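Local coordinates for hypothetical protein PH1948 (Pyrococcus horikoshii, PDB 1WY7) that probably transfers methyl groups from S-adenosylmethionine to RNA, and carries the by-product S-adenosyl-L-homocysteine bound in its methyltransferase fold, at residues N119-F122 with H128-R131; E153-I158 with R172-I177. All coordinates share one frame; numbering follows the deposited sequence.

Contact 1 of 2, residues N119-F122 with H128-R131; sequences NPPF and HADR
Pro121 meets Ala129 and Asp130 where the loop leaving strand 115-118 doubles back on itself before helix 131-140. The apolar part is small: the CG corner of the Pro121 ring lies 4.0 Å from the Ala129 CB methyl, and the same CG is 3.9 Å from Ala129 O. The Pro121 side chain also touches Glu26 and, on helix 131-140, Phe133.

The backbone carbonyls of Pro121 and Phe122 face Asp130, yet no hydrogen bond links the two segments. Pro121 O comes up to Asp130 CB, only 3.1 Å away, a tight carbonyl-to-methylene approach. With chi1 at 61°, Asp130 CG sits between its backbone N and carbonyl carbon, which brings the carboxylate alongside the next peptide, OD2 being 3.9 Å from Phe122 O. Both are acceptors, so this is proximity and not bonding.

The returning segment keeps its own shape through a type I turn, closed by Arg131 N to His128 O at 3.1 Å. At the ends of their side chains, Arg131 NH1 stands 3.7 Å above the plane of the His128 ring, near its centre.

The CB of Phe122 points away from the returning segment, and its ring packs on Leu149, Ile193 and Val195, while its N is bonded to Glu26. Asn119, its amide bonded to Thr30 and Tyr28, lines the S-adenosyl-L-homocysteine pocket. Asn-Pro-Pro-Phe after the sheet's fourth strand matches the Asn-Pro-Pro-Tyr/Phe motif of N6-adenine and related nitrogen-directed methyltransferases, so a target amino group would probably be received here.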
ATOM      1  N   ASN A 119       0.815  -1.621   0.866  1.00 25.72           N
ATOM      2  CA  ASN A 119       0.638  -3.065   0.760  1.00 26.93           C
ATOM      3  C   ASN A 119       2.058  -3.512   1.115  1.00 27.88           C
ATOM      4  O   ASN A 119       2.820  -3.931   0.245  1.00 26.33           O
ATOM      5  CB  ASN A 119       0.303  -3.462  -0.687  1.00 26.59           C
ATOM      6  CG  ASN A 119       0.129  -4.963  -0.868  1.00 29.99           C
ATOM      7  OD1 ASN A 119      -0.067  -5.439  -1.983  1.00 34.28           O
ATOM      8  ND2 ASN A 119       0.195  -5.711   0.223  1.00 33.34           N
ATOM      9  N   PRO A 120       2.437  -3.400   2.401  1.00 29.53           N
ATOM     10  CA  PRO A 120       3.777  -3.782   2.859  1.00 30.33           C
ATOM     11  C   PRO A 120       4.002  -5.277   2.907  1.00 31.32           C
ATOM     12  O   PRO A 120       3.058  -6.050   2.844  1.00 29.98           O
ATOM     13  CB  PRO A 120       3.849  -3.139   4.244  1.00 30.00           C
ATOM     14  CG  PRO A 120       2.440  -3.334   4.754  1.00 28.49           C
ATOM     15  CD  PRO A 120       1.586  -2.991   3.539  1.00 28.74           C
ATOM     16  N   PRO A 121       5.271  -5.705   2.990  1.00 34.44           N
ATOM     17  CA  PRO A 121       5.524  -7.148   3.055  1.00 36.26           C
ATOM     18  C   PRO A 121       4.892  -7.653   4.344  1.00 37.56           C
ATOM     19  O   PRO A 121       4.901  -6.945   5.351  1.00 34.10           O
ATOM     20  CB  PRO A 121       7.056  -7.236   3.072  1.00 35.68           C
ATOM     21  CG  PRO A 121       7.483  -5.916   3.606  1.00 35.69           C
ATOM     22  CD  PRO A 121       6.532  -4.951   2.948  1.00 32.72           C
ATOM     23  N   PHE A 122       4.327  -8.854   4.309  1.00 41.04           N
ATOM     24  CA  PHE A 122       3.693  -9.405   5.496  1.00 46.19           C
ATOM     25  C   PHE A 122       4.726  -9.904   6.512  1.00 49.29           C
ATOM     26  O   PHE A 122       4.415 -10.095   7.689  1.00 48.91           O
ATOM     27  CB  PHE A 122       2.713 -10.509   5.092  1.00 46.81           C
ATOM     28  CG  PHE A 122       1.630 -10.035   4.153  1.00 49.05           C
ATOM     29  CD1 PHE A 122       1.016  -8.799   4.351  1.00 48.86           C
ATOM     30  CD2 PHE A 122       1.221 -10.818   3.076  1.00 49.81           C
ATOM     31  CE1 PHE A 122       0.013  -8.348   3.493  1.00 50.63           C
ATOM     32  CE2 PHE A 122       0.218 -10.376   2.215  1.00 50.48           C
ATOM     33  CZ  PHE A 122      -0.385  -9.138   2.425  1.00 49.81           C
ATOM     34  N   HIS A 128       9.495 -10.005  10.814  1.00 57.00           N
ATOM     35  CA  HIS A 128       9.050  -8.650  11.136  1.00 55.01           C
ATOM     36  C   HIS A 128       9.300  -7.587  10.057  1.00 52.32           C
ATOM     37  O   HIS A 128       9.478  -6.411  10.380  1.00 50.60           O
ATOM     38  CB  HIS A 128       9.734  -8.181  12.418  1.00 56.08           C
ATOM     39  CG  HIS A 128       9.508  -9.080  13.591  1.00 57.47           C
ATOM     40  ND1 HIS A 128       8.466  -9.977  13.652  1.00 57.49           N
ATOM     41  CD2 HIS A 128      10.163  -9.181  14.773  1.00 57.67           C
ATOM     42  CE1 HIS A 128       8.486 -10.593  14.822  1.00 58.45           C
ATOM     43  NE2 HIS A 128       9.507 -10.126  15.520  1.00 58.97           N
ATOM     44  N   ALA A 129       9.313  -7.987   8.791  1.00 49.98           N
ATOM     45  CA  ALA A 129       9.568  -7.044   7.707  1.00 48.28           C
ATOM     46  C   ALA A 129       8.517  -5.936   7.625  1.00 47.31           C
ATOM     47  O   ALA A 129       8.782  -4.866   7.090  1.00 45.67           O
ATOM     48  CB  ALA A 129       9.652  -7.790   6.374  1.00 48.47           C
ATOM     49  N   ASP A 130       7.337  -6.187   8.182  1.00 46.34           N
ATOM     50  CA  ASP A 130       6.256  -5.213   8.149  1.00 45.14           C
ATOM     51  C   ASP A 130       6.354  -4.114   9.211  1.00 44.43           C
ATOM     52  O   ASP A 130       5.797  -3.022   9.042  1.00 43.45           O
ATOM     53  CB  ASP A 130       4.916  -5.948   8.264  1.00 46.28           C
ATOM     54  CG  ASP A 130       4.785  -6.732   9.563  1.00 48.02           C
ATOM     55  OD1 ASP A 130       5.817  -7.113  10.159  1.00 48.25           O
ATOM     56  OD2 ASP A 130       3.635  -6.979   9.982  1.00 50.52           O
ATOM     57  N   ARG A 131       7.074  -4.383  10.293  1.00 42.83           N
ATOM     58  CA  ARG A 131       7.195  -3.394  11.365  1.00 41.80           C
ATOM     59  C   ARG A 131       7.823  -2.064  10.958  1.00 37.58           C
ATOM     60  O   ARG A 131       7.353  -1.008  11.380  1.00 39.10           O
ATOM     61  CB  ARG A 131       7.923  -4.009  12.560  1.00 45.74           C
ATOM     62  CG  ARG A 131       7.066  -5.051  13.268  1.00 49.92           C
ATOM     63  CD  ARG A 131       7.924  -6.155  13.835  1.00 55.24           C
ATOM     64  NE  ARG A 131       8.041  -6.094  15.286  1.00 58.60           N
ATOM     65  CZ  ARG A 131       7.269  -6.779  16.123  1.00 58.44           C
ATOM     66  NH1 ARG A 131       6.325  -7.581  15.646  1.00 58.34           N
ATOM     67  NH2 ARG A 131       7.441  -6.657  17.431  1.00 57.14           N
TER

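Contact 2 of 2, residues E153-I158 with R172-I177; sequences EVRRFI and RLTTKI
This is a guanidinium-on-guanidinium stack at the protein surface, joining helix 152-164 to the outermost strand 167-179, beside its sheet neighbour 191-202. Arg155 reaches out from the helix with its chain extended from CG to NE, and Arg172 bends at chi3 (80°) to bring its own group flat against it. The planes are 11° apart and the centres 3.5 Å, with Arg172 NH2 3.5 Å from Arg155 NE and Arg172 NH1 over the same face, toward the rim. Thr174 joins from the strand: its CG2 lies at the edge of the Arg155 guanidinium, in plane, and its OG1 is 3.4 Å from Arg155 NH1 at too poor an angle for a bond.

The polar anchor is Asp196 on strand 191-202, whose OD1 takes a salt bridge from Arg155 NE and whose OD2 is hydrogen-bonded to Thr174 OG1. An alanine in place of Arg155 is likely to leave Asp196 OD1 without this charged mate and Arg172 freer to swing. Two cations can lie face to face here probably because this carboxylate offsets their charge; Arg172 NE makes a long, weak ion pair with it too.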
ATOM      1  N   GLU A 153      -3.167 -14.226  15.073  1.00 39.68           N
ATOM      2  CA  GLU A 153      -1.930 -13.684  15.651  1.00 40.79           C
ATOM      3  C   GLU A 153      -1.607 -12.310  15.067  1.00 40.24           C
ATOM      4  O   GLU A 153      -1.263 -11.371  15.790  1.00 40.04           O
ATOM      5  CB  GLU A 153      -0.742 -14.612  15.377  1.00 43.91           C
ATOM      6  CG  GLU A 153      -1.082 -16.096  15.294  1.00 49.72           C
ATOM      7  CD  GLU A 153      -1.589 -16.519  13.916  1.00 52.97           C
ATOM      8  OE1 GLU A 153      -0.834 -16.359  12.931  1.00 54.69           O
ATOM      9  OE2 GLU A 153      -2.736 -17.020  13.821  1.00 53.78           O
ATOM     10  N   VAL A 154      -1.713 -12.192  13.750  1.00 39.17           N
ATOM     11  CA  VAL A 154      -1.426 -10.926  13.104  1.00 37.08           C
ATOM     12  C   VAL A 154      -2.390  -9.840  13.578  1.00 36.47           C
ATOM     13  O   VAL A 154      -1.958  -8.740  13.938  1.00 34.15           O
ATOM     14  CB  VAL A 154      -1.485 -11.059  11.565  1.00 37.93           C
ATOM     15  CG1 VAL A 154      -1.173  -9.708  10.901  1.00 37.54           C
ATOM     16  CG2 VAL A 154      -0.487 -12.101  11.109  1.00 35.20           C
ATOM     17  N   ARG A 155      -3.685 -10.149  13.589  1.00 34.85           N
ATOM     18  CA  ARG A 155      -4.690  -9.184  14.028  1.00 36.31           C
ATOM     19  C   ARG A 155      -4.396  -8.689  15.442  1.00 37.85           C
ATOM     20  O   ARG A 155      -4.485  -7.491  15.724  1.00 37.67           O
ATOM     21  CB  ARG A 155      -6.082  -9.816  13.982  1.00 34.92           C
ATOM     22  CG  ARG A 155      -6.516 -10.211  12.582  1.00 35.37           C
ATOM     23  CD  ARG A 155      -7.886 -10.871  12.544  1.00 32.71           C
ATOM     24  NE  ARG A 155      -8.489 -10.692  11.229  1.00 33.83           N
ATOM     25  CZ  ARG A 155      -9.677 -11.166  10.862  1.00 36.07           C
ATOM     26  NH1 ARG A 155     -10.125 -10.929   9.634  1.00 34.48           N
ATOM     27  NH2 ARG A 155     -10.416 -11.879  11.710  1.00 31.78           N
ATOM     28  N   ARG A 156      -4.066  -9.621  16.335  1.00 39.09           N
ATOM     29  CA  ARG A 156      -3.749  -9.278  17.719  1.00 40.29           C
ATOM     30  C   ARG A 156      -2.558  -8.327  17.752  1.00 37.75           C
ATOM     31  O   ARG A 156      -2.577  -7.314  18.443  1.00 35.85           O
ATOM     32  CB  ARG A 156      -3.406 -10.546  18.520  1.00 43.78           C
ATOM     33  CG  ARG A 156      -2.784 -10.251  19.890  1.00 50.85           C
ATOM     34  CD  ARG A 156      -2.293 -11.507  20.626  1.00 56.07           C
ATOM     35  NE  ARG A 156      -3.396 -12.385  21.014  1.00 61.43           N
ATOM     36  CZ  ARG A 156      -3.291 -13.388  21.883  1.00 64.58           C
ATOM     37  NH1 ARG A 156      -4.354 -14.131  22.169  1.00 63.75           N
ATOM     38  NH2 ARG A 156      -2.123 -13.647  22.471  1.00 67.88           N
ATOM     39  N   PHE A 157      -1.521  -8.662  16.998  1.00 38.61           N
ATOM     40  CA  PHE A 157      -0.331  -7.817  16.957  1.00 39.86           C
ATOM     41  C   PHE A 157      -0.614  -6.427  16.395  1.00 38.89           C
ATOM     42  O   PHE A 157      -0.271  -5.419  17.018  1.00 38.50           O
ATOM     43  CB  PHE A 157       0.789  -8.476  16.145  1.00 41.17           C
ATOM     44  CG  PHE A 157       1.913  -7.529  15.788  1.00 45.41           C
ATOM     45  CD1 PHE A 157       1.995  -6.965  14.517  1.00 46.35           C
ATOM     46  CD2 PHE A 157       2.870  -7.176  16.733  1.00 45.53           C
ATOM     47  CE1 PHE A 157       3.011  -6.068  14.197  1.00 48.21           C
ATOM     48  CE2 PHE A 157       3.888  -6.280  16.423  1.00 46.70           C
ATOM     49  CZ  PHE A 157       3.959  -5.725  15.153  1.00 47.59           C
ATOM     50  N   ILE A 158      -1.239  -6.371  15.224  1.00 37.08           N
ATOM     51  CA  ILE A 158      -1.552  -5.095  14.603  1.00 35.27           C
ATOM     52  C   ILE A 158      -2.335  -4.180  15.538  1.00 35.07           C
ATOM     53  O   ILE A 158      -2.057  -2.983  15.635  1.00 33.74           O
ATOM     54  CB  ILE A 158      -2.352  -5.308  13.308  1.00 33.64           C
ATOM     55  CG1 ILE A 158      -1.473  -6.011  12.279  1.00 33.57           C
ATOM     56  CG2 ILE A 158      -2.826  -3.963  12.752  1.00 34.10           C
ATOM     57  CD1 ILE A 158      -0.369  -5.146  11.720  1.00 32.67           C
ATOM     58  N   ARG A 172     -11.707  -2.069   9.205  1.00 28.44           N
ATOM     59  CA  ARG A 172     -10.968  -3.268   8.839  1.00 28.39           C
ATOM     60  C   ARG A 172     -11.878  -4.061   7.912  1.00 29.04           C
ATOM     61  O   ARG A 172     -12.920  -4.563   8.336  1.00 29.50           O
ATOM     62  CB  ARG A 172     -10.606  -4.125  10.063  1.00 28.16           C
ATOM     63  CG  ARG A 172      -9.709  -5.329   9.712  1.00 27.22           C
ATOM     64  CD  ARG A 172      -9.570  -6.339  10.851  1.00 29.86           C
ATOM     65  NE  ARG A 172     -10.727  -7.229  10.926  1.00 33.36           N
ATOM     66  CZ  ARG A 172     -10.984  -8.056  11.935  1.00 36.45           C
ATOM     67  NH1 ARG A 172     -12.066  -8.825  11.903  1.00 37.93           N
ATOM     68  NH2 ARG A 172     -10.172  -8.115  12.984  1.00 35.74           N
ATOM     69  N   LEU A 173     -11.494  -4.148   6.643  1.00 30.52           N
ATOM     70  CA  LEU A 173     -12.270  -4.888   5.663  1.00 30.35           C
ATOM     71  C   LEU A 173     -11.514  -6.161   5.341  1.00 31.75           C
ATOM     72  O   LEU A 173     -10.297  -6.138   5.140  1.00 31.60           O
ATOM     73  CB  LEU A 173     -12.468  -4.069   4.383  1.00 30.12           C
ATOM     74  CG  LEU A 173     -12.913  -2.600   4.477  1.00 30.95           C
ATOM     75  CD1 LEU A 173     -13.548  -2.225   3.150  1.00 31.39           C
ATOM     76  CD2 LEU A 173     -13.891  -2.362   5.619  1.00 27.55           C
ATOM     77  N   THR A 174     -12.231  -7.274   5.286  1.00 32.32           N
ATOM     78  CA  THR A 174     -11.595  -8.543   4.991  1.00 33.19           C
ATOM     79  C   THR A 174     -11.988  -9.064   3.609  1.00 36.77           C
ATOM     80  O   THR A 174     -13.175  -9.121   3.268  1.00 36.64           O
ATOM     81  CB  THR A 174     -11.950  -9.575   6.070  1.00 33.24           C
ATOM     82  OG1 THR A 174     -11.699  -9.002   7.362  1.00 30.40           O
ATOM     83  CG2 THR A 174     -11.112 -10.835   5.909  1.00 31.00           C
ATOM     84  N   THR A 175     -10.979  -9.410   2.809  1.00 37.63           N
ATOM     85  CA  THR A 175     -11.176  -9.935   1.455  1.00 40.67           C
ATOM     86  C   THR A 175     -10.135 -10.979   1.102  1.00 41.87           C
ATOM     87  O   THR A 175      -9.067 -11.050   1.706  1.00 41.08           O
ATOM     88  CB  THR A 175     -11.058  -8.861   0.344  1.00 42.22           C
ATOM     89  OG1 THR A 175     -10.162  -7.831   0.770  1.00 44.81           O
ATOM     90  CG2 THR A 175     -12.416  -8.286  -0.016  1.00 45.80           C
ATOM     91  N   LYS A 176     -10.455 -11.777   0.092  1.00 43.04           N
ATOM     92  CA  LYS A 176      -9.559 -12.815  -0.385  1.00 44.54           C
ATOM     93  C   LYS A 176      -8.917 -12.307  -1.660  1.00 44.34           C
ATOM     94  O   LYS A 176      -9.600 -11.782  -2.539  1.00 44.55           O
ATOM     95  CB  LYS A 176     -10.346 -14.090  -0.697  1.00 45.81           C
ATOM     96  CG  LYS A 176     -11.483 -14.348   0.278  1.00 50.83           C
ATOM     97  CD  LYS A 176     -12.159 -15.697   0.055  1.00 52.84           C
ATOM     98  CE  LYS A 176     -11.349 -16.827   0.667  1.00 54.88           C
ATOM     99  NZ  LYS A 176     -12.092 -18.117   0.648  1.00 56.44           N
ATOM    100  N   ILE A 177      -7.602 -12.435  -1.762  1.00 43.83           N
ATOM    101  CA  ILE A 177      -6.922 -12.000  -2.973  1.00 43.49           C
ATOM    102  C   ILE A 177      -6.272 -13.207  -3.613  1.00 44.29           C
ATOM    103  O   ILE A 177      -6.126 -14.253  -2.983  1.00 43.55           O
ATOM    104  CB  ILE A 177      -5.829 -10.947  -2.688  1.00 42.09           C
ATOM    105  CG1 ILE A 177      -4.740 -11.538  -1.781  1.00 39.03           C
ATOM    106  CG2 ILE A 177      -6.466  -9.703  -2.064  1.00 42.49           C
ATOM    107  CD1 ILE A 177      -3.560 -10.601  -1.557  1.00 35.39           C
TER

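How the contacts relate
Contact 1 closes before contact 2 opens along the chain, and their centres are 13 Å apart. Helix 131-140, which starts at the end of contact 1, packs on the helix of contact 2: Arg131 touches Phe157, and Leu134 meets Ile158. Strand 191-202 is a second bridge. It takes the Phe122 side chain from contact 1, and its Ile193 and Val195 pair by backbone with Ile177 and Thr175 of contact 2, with Asp196 following Val195. Their places relative to the ligand differ. The Pro121 side chain is about 4 Å from the bound S-adenosyl-L-homocysteine, whereas 153-158 with 172-177 is a surface contact away from the binding residues.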